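Local coordinates for HIT family hydrolase (Legionella pneumophila subsp. pneumophila, PDB 6D6J) that probably hydrolyses nucleotidyl substrates through a histidine-triad active site and binds zinc, at the interface of chains A and B. Residues are numbered along the deposited sequence; one frame, centred on the assembly and turned at random. Chains: chain A/B, HIT family hydrolase.

Contact 1: the interface of chains A and B. Residues chain A 89-92, 120; chain B 91-94, 120.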
# COMPACT_ATOMS: atom_id res chain seq x y z
N TYR A 89 8.92 8.13 -0.86
CA TYR A 89 8.97 6.75 -0.38
C TYR A 89 7.84 5.98 -1.04
O TYR A 89 6.95 6.55 -1.68
CB TYR A 89 8.92 6.66 1.15
CG TYR A 89 7.70 7.28 1.79
CD1 TYR A 89 7.63 8.65 2.04
CD2 TYR A 89 6.61 6.49 2.18
CE1 TYR A 89 6.50 9.20 2.65
CE2 TYR A 89 5.49 7.03 2.78
CZ TYR A 89 5.44 8.39 3.02
OH TYR A 89 4.31 8.92 3.62
N ARG A 90 7.90 4.66 -0.89
CA ARG A 90 6.92 3.76 -1.49
C ARG A 90 6.45 2.77 -0.44
O ARG A 90 7.26 2.26 0.35
CB ARG A 90 7.56 3.01 -2.68
CG ARG A 90 6.66 1.97 -3.30
CD ARG A 90 7.20 1.47 -4.64
NE ARG A 90 7.12 2.57 -5.61
CZ ARG A 90 7.77 2.61 -6.77
NH1 ARG A 90 8.57 1.60 -7.17
NH2 ARG A 90 7.61 3.67 -7.55
N LEU A 91 5.14 2.52 -0.41
CA LEU A 91 4.52 1.54 0.48
C LEU A 91 4.01 0.38 -0.37
O LEU A 91 3.33 0.62 -1.38
CB LEU A 91 3.34 2.18 1.22
CG LEU A 91 3.68 3.43 2.03
CD1 LEU A 91 2.45 3.98 2.71
CD2 LEU A 91 4.78 3.14 3.06
N VAL A 92 4.33 -0.86 0.02
CA VAL A 92 3.97 -2.03 -0.78
C VAL A 92 3.36 -3.13 0.10
O VAL A 92 3.96 -3.52 1.11
CB VAL A 92 5.19 -2.61 -1.52
CG1 VAL A 92 4.80 -3.80 -2.39
CG2 VAL A 92 5.89 -1.56 -2.36
N PRO A 120 6.78 -1.21 -10.65
CA PRO A 120 7.15 -1.61 -9.28
C PRO A 120 7.26 -3.13 -9.18
O PRO A 120 6.48 -3.80 -8.47
CB PRO A 120 5.97 -1.06 -8.47
CG PRO A 120 4.78 -1.31 -9.39
CD PRO A 120 5.32 -1.00 -10.79
N LEU B 91 -0.05 -4.29 -4.17
CA LEU B 91 -0.65 -2.99 -3.87
C LEU B 91 0.46 -2.00 -3.58
O LEU B 91 1.38 -2.31 -2.80
CB LEU B 91 -1.56 -3.11 -2.64
CG LEU B 91 -2.77 -4.05 -2.79
CD1 LEU B 91 -3.47 -4.23 -1.46
CD2 LEU B 91 -3.74 -3.53 -3.83
N VAL B 92 0.41 -0.81 -4.19
CA VAL B 92 1.49 0.16 -4.06
C VAL B 92 0.91 1.56 -3.83
O VAL B 92 0.08 2.02 -4.62
CB VAL B 92 2.38 0.20 -5.32
CG1 VAL B 92 3.53 1.18 -5.12
CG2 VAL B 92 2.90 -1.19 -5.66
N PHE B 93 1.42 2.26 -2.80
CA PHE B 93 1.27 3.72 -2.72
C PHE B 93 2.63 4.35 -3.01
O PHE B 93 3.62 3.99 -2.37
CB PHE B 93 0.87 4.22 -1.32
CG PHE B 93 -0.57 3.98 -0.92
CD1 PHE B 93 -1.62 4.66 -1.55
CD2 PHE B 93 -0.87 3.14 0.15
CE1 PHE B 93 -2.93 4.47 -1.12
CE2 PHE B 93 -2.18 2.94 0.57
CZ PHE B 93 -3.20 3.62 -0.06
N ASN B 94 2.66 5.30 -3.93
CA ASN B 94 3.85 6.11 -4.17
C ASN B 94 3.68 7.44 -3.47
O ASN B 94 2.58 8.01 -3.48
CB ASN B 94 4.01 6.36 -5.66
CG ASN B 94 4.38 5.11 -6.43
OD1 ASN B 94 4.81 4.11 -5.85
ND2 ASN B 94 4.27 5.18 -7.75
N PRO B 120 10.42 -4.13 -5.73
CA PRO B 120 9.23 -3.51 -6.35
C PRO B 120 9.57 -2.13 -6.89
O PRO B 120 9.07 -1.09 -6.41
CB PRO B 120 8.26 -3.46 -5.18
CG PRO B 120 9.16 -3.16 -4.01
CD PRO B 120 10.46 -3.90 -4.28

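Contact 2: the interface of chains A and B. Residues chain A 57, 68, 72, 93; chain B 69, 72, 91, 93.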
# COMPACT_ATOMS: atom_id res chain seq x y z
N ILE A 57 -3.54 -10.24 2.78
CA ILE A 57 -4.50 -9.15 2.53
C ILE A 57 -5.80 -9.70 1.97
O ILE A 57 -6.87 -9.10 2.16
CB ILE A 57 -3.84 -8.08 1.63
CG1 ILE A 57 -2.74 -7.34 2.42
CG2 ILE A 57 -4.86 -7.10 1.05
CD1 ILE A 57 -3.24 -6.39 3.50
N LEU A 68 -5.80 -1.30 9.99
CA LEU A 68 -5.13 -0.93 8.75
C LEU A 68 -4.82 0.56 8.71
O LEU A 68 -3.74 0.96 8.25
CB LEU A 68 -5.96 -1.35 7.56
CG LEU A 68 -6.11 -2.87 7.40
CD1 LEU A 68 -7.11 -3.19 6.31
CD2 LEU A 68 -4.77 -3.55 7.10
N LEU A 72 -1.05 2.18 8.31
CA LEU A 72 -0.71 3.15 7.27
C LEU A 72 -0.24 4.47 7.87
O LEU A 72 0.74 5.05 7.39
CB LEU A 72 -1.92 3.35 6.36
CG LEU A 72 -2.27 2.12 5.50
CD1 LEU A 72 -3.66 2.23 4.91
CD2 LEU A 72 -1.22 1.93 4.40
N PHE A 93 2.21 -3.66 -0.31
CA PHE A 93 1.73 -4.95 0.18
C PHE A 93 1.85 -5.96 -0.95
O PHE A 93 1.34 -5.72 -2.06
CB PHE A 93 0.26 -4.93 0.59
CG PHE A 93 -0.03 -4.39 1.97
CD1 PHE A 93 0.42 -5.07 3.11
CD2 PHE A 93 -0.81 -3.26 2.14
CE1 PHE A 93 0.13 -4.59 4.38
CE2 PHE A 93 -1.10 -2.79 3.43
CZ PHE A 93 -0.64 -3.47 4.53
N ALA B 69 -7.76 3.58 4.93
CA ALA B 69 -7.91 2.14 5.16
C ALA B 69 -9.00 1.56 4.27
O ALA B 69 -8.87 0.44 3.77
CB ALA B 69 -8.24 1.89 6.62
N LEU B 72 -7.79 0.75 0.87
CA LEU B 72 -7.09 -0.53 0.89
C LEU B 72 -8.07 -1.70 0.93
O LEU B 72 -7.92 -2.67 0.17
CB LEU B 72 -6.14 -0.54 2.09
CG LEU B 72 -5.43 -1.85 2.40
CD1 LEU B 72 -4.63 -2.34 1.22
CD2 LEU B 72 -4.52 -1.65 3.61
N LEU B 91 -0.05 -4.29 -4.17
CA LEU B 91 -0.65 -2.99 -3.87
C LEU B 91 0.46 -2.00 -3.58
O LEU B 91 1.38 -2.31 -2.80
CB LEU B 91 -1.56 -3.11 -2.64
CG LEU B 91 -2.77 -4.05 -2.79
CD1 LEU B 91 -3.47 -4.23 -1.46
CD2 LEU B 91 -3.74 -3.53 -3.83
N PHE B 93 1.42 2.26 -2.80
CA PHE B 93 1.27 3.72 -2.72
C PHE B 93 2.63 4.35 -3.01
O PHE B 93 3.62 3.99 -2.37
CB PHE B 93 0.87 4.22 -1.32
CG PHE B 93 -0.57 3.98 -0.92
CD1 PHE B 93 -1.62 4.66 -1.55
CD2 PHE B 93 -0.87 3.14 0.15
CE1 PHE B 93 -2.93 4.47 -1.12
CE2 PHE B 93 -2.18 2.94 0.57
CZ PHE B 93 -3.20 3.62 -0.06

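Contact 1: the interface of chains A and B
Two copies of strand 89-95 pair antiparallel across the dimer two-fold, the interface type by which histidine-triad proteins commonly join the sheets of both subunits into one. A:Leu91 and B:Phe93 face each other as a doubly bonded pair: A:Leu91 N donates to B:Phe93 O at 2.9 Å, and B:Phe93 N returns one to A:Leu91 O. A:Val92 meets its own counterpart B:Val92, which puts the symmetry axis close to this residue.

Over one side of the paired strands runs the side chain of A:Arg90. It leaves with CG anti to the backbone N (chi1 175°), the CG methylene of A:Arg90 passes B:Val92 CG1 at 3.7 Å, and the chain bends at chi3 (-68°), where the guanidinium turns to acceptors of chain B. A:Arg90 NE gives a hydrogen bond of 2.8 Å to B:Asn94 OD1, approaching from above the amide carbonyl plane; NH2 adds a weak one to the same oxygen. The amide and guanidinium lie side by side, pointing the same way, with their planes 32° apart. Near the C-terminus, A:Val92 CG2 packs on B:Pro120 CG at 4.0 Å, and A:Pro120 CA and B:Pro120 CA come within 4.1 Å. The carbonyl of B:Pro120 receives A:Arg90 NH1 on a lone pair, its O lying 2.8 Å from NH1 and nearly in the guanidinium plane.

Contact 2: the interface of chains A and B
B:Leu91 N donates to A:Phe93 O at 2.9 Å. A:Phe93 N returns a bond to B:Leu91 O, and together the two backbone bonds hold the base of the A:Phe93 side chain against the partner strand. With CG anti to its own carbonyl carbon (chi1 -82°), the ring extends toward the helices, where B:Leu72 meets it along the CD2-CE2 side.

B:Leu72 forks at this ring: CD2 comes 3.6 Å from A:Phe93 CE2, while CD1 sits 4.0 Å from CD2 of the ring. Its CG is anti to the backbone N (chi1 173°), unlike A:Leu72, whose CG stands beside the backbone N, and the two copies of this leucine thus pack differently near the axis. One face of the A:Phe93 ring is capped within its own subunit by A:Ile57 CD1, 3.8 Å above the plane and over the centre, which should help to fix the ring for B:Leu72.

A:Leu68 crosses B:Leu72 at about a right angle, and A:Leu68 CD2 lies 4.0 Å from B:Leu72 CD2. One turn before B:Leu72 on its helix, B:Ala69 CB touches A:Leu68 CB at 4.1 Å. A:Leu72 CD2 lies 4.1 Å from B:Phe93 CE2, the two side chains also nearly perpendicular. A:Ile57 CG2 meets B:Leu91 CD1 at 4.1 Å. This apolar cluster lies between helix 65-82 of chain A, helix 62-81 of chain B and the paired strands 89-95, with A:Ile57 contributed by the short 3-10 helix 57-59.

Contact 1 and contact 2 lie about 10 Å apart, between the centres of their C-alpha atoms, and share B:Leu91 and B:Phe93. Both are built on the same pair of strands 89-95: contact 1 adds the C-terminal prolines, whereas contact 2 adds the helices, so the strand pairing is flanked on one face by arginine bonds with valine-proline packing and on the other by an apolar cluster. The near two-fold axis repeats each set with the chains exchanged, apart from the different rotamers of A:Leu72 and B:Leu72. Their centres are about 10 and 8 Å from A:His107, the predicted nucleophile, which suggests that dimer packing could help support the active site.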